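Local coordinates for uncharacterized protein (PDB 2CYJ) that is of unknown function but belongs to a conserved, uncharacterised protein family, and is built round a mixed five-stranded sheet, at residues E96-K99 with L100-E103. Numbering follows the deposited sequence.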
loop_
_atom_site.group_PDB
_atom_site.type_symbol
_atom_site.label_atom_id
_atom_site.label_comp_id
_atom_site.label_asym_id
_atom_site.label_seq_id
_atom_site.Cartn_x
_atom_site.Cartn_y
_atom_site.Cartn_z
ATOM N N GLU A 96 -9.281 -3.976 6.665
ATOM C CA GLU A 96 -8.629 -5.101 7.323
ATOM C C GLU A 96 -7.115 -4.921 7.208
ATOM O O GLU A 96 -6.376 -5.139 8.169
ATOM C CB GLU A 96 -9.030 -6.425 6.669
ATOM C CG GLU A 96 -8.210 -7.603 7.203
ATOM C CD GLU A 96 -8.468 -8.920 6.497
ATOM O OE1 GLU A 96 -9.097 -8.932 5.421
ATOM O OE2 GLU A 96 -8.015 -9.953 7.022
ATOM N N ALA A 97 -6.646 -4.514 6.033
ATOM C CA ALA A 97 -5.213 -4.331 5.834
ATOM C C ALA A 97 -4.614 -3.319 6.810
ATOM O O ALA A 97 -3.538 -3.550 7.350
ATOM C CB ALA A 97 -4.922 -3.916 4.386
ATOM N N LEU A 98 -5.300 -2.198 7.034
ATOM C CA LEU A 98 -4.780 -1.194 7.958
ATOM C C LEU A 98 -4.865 -1.661 9.403
ATOM O O LEU A 98 -4.036 -1.285 10.232
ATOM C CB LEU A 98 -5.506 0.145 7.768
ATOM C CG LEU A 98 -5.059 0.886 6.496
ATOM C CD1 LEU A 98 -5.985 2.049 6.224
ATOM C CD2 LEU A 98 -3.628 1.382 6.661
ATOM N N LYS A 99 -5.872 -2.476 9.714
ATOM C CA LYS A 99 -5.979 -2.989 11.069
ATOM C C LYS A 99 -4.803 -3.954 11.288
ATOM O O LYS A 99 -4.191 -3.962 12.361
ATOM C CB LYS A 99 -7.323 -3.693 11.269
ATOM C CG LYS A 99 -7.687 -3.921 12.740
ATOM C CD LYS A 99 -7.777 -2.596 13.507
ATOM C CE LYS A 99 -8.173 -2.800 14.962
ATOM N NZ LYS A 99 -8.040 -1.515 15.714
ATOM N N LEU A 100 -4.468 -4.744 10.269
ATOM C CA LEU A 100 -3.347 -5.676 10.370
ATOM C C LEU A 100 -2.023 -4.902 10.422
ATOM O O LEU A 100 -1.096 -5.302 11.122
ATOM C CB LEU A 100 -3.334 -6.642 9.180
ATOM C CG LEU A 100 -2.225 -7.696 9.175
ATOM C CD1 LEU A 100 -2.386 -8.648 10.363
ATOM C CD2 LEU A 100 -2.308 -8.480 7.871
ATOM N N LEU A 101 -1.928 -3.795 9.684
ATOM C CA LEU A 101 -0.709 -2.987 9.709
ATOM C C LEU A 101 -0.464 -2.497 11.140
ATOM O O LEU A 101 0.657 -2.525 11.648
ATOM C CB LEU A 101 -0.844 -1.785 8.771
ATOM C CG LEU A 101 0.411 -0.911 8.655
ATOM C CD1 LEU A 101 1.554 -1.713 8.036
ATOM C CD2 LEU A 101 0.096 0.319 7.803
ATOM N N GLU A 102 -1.525 -2.032 11.783
ATOM C CA GLU A 102 -1.439 -1.571 13.157
ATOM C C GLU A 102 -0.967 -2.707 14.070
ATOM O O GLU A 102 -0.125 -2.501 14.948
ATOM C CB GLU A 102 -2.816 -1.084 13.600
ATOM C CG GLU A 102 -2.923 -0.683 15.052
ATOM C CD GLU A 102 -4.338 -0.289 15.403
ATOM O OE1 GLU A 102 -5.171 -1.197 15.627
ATOM O OE2 GLU A 102 -4.627 0.928 15.432
ATOM N N GLU A 103 -1.513 -3.902 13.851
ATOM C CA GLU A 103 -1.170 -5.067 14.656
ATOM C C GLU A 103 0.300 -5.484 14.502
ATOM O O GLU A 103 0.964 -5.817 15.480
ATOM C CB GLU A 103 -2.091 -6.226 14.269
ATOM C CG GLU A 103 -1.919 -7.477 15.101
ATOM C CD GLU A 103 -2.710 -8.644 14.553
ATOM O OE1 GLU A 103 -3.863 -8.443 14.114
ATOM O OE2 GLU A 103 -2.180 -9.768 14.566
HETATM O O HOH W 1 -4.781 -3.800 15.114
#
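K99 and E102 form an i to i+3 salt bridge on the exposed side of the amphipathic helix 94-104: K99 NZ gives a hydrogen bond of 2.9 Å to E102 OE1, on the syn lone pair of the carboxylate. The two side chains lie side by side and point the same way. K99 reaches its partner through a single kink: CG is anti to the backbone N, the chain bends at chi2 (60°), and it is then extended to NZ, which also lays CE 3.5 Å from E102 OE1. A water donates to E102 OE1 at 2.7 Å and also to K99 O, tying the carboxylate to the backbone of the preceding turn. K99 O is thus shared, since it also accepts the i to i+4 bond from E103 N. The three companion bonds, L100 N to E96 O, L101 N to A97 O and E102 N to L98 O, span 2.8 to 3.0 Å; four consecutive i to i+4 bonds, with phi near -65° and psi near -40° throughout, identify an alpha-helix. On the buried side, L98 and L101 lie alongside each other, also three residues apart. Both reach strand 110-115, L98 at I114 and L101 at I110 and A112, while L98 additionally meets I3 and V6 of strand 3-7. A97 and L100 face the edge strand 88-92 through K92 and I90. Helix 94-104 therefore packs one apolar face against the sheets and keeps its ion pair on the exposed one. Within that apolar face, L98 CD2 and L101 CD2 meet at 4.0 Å.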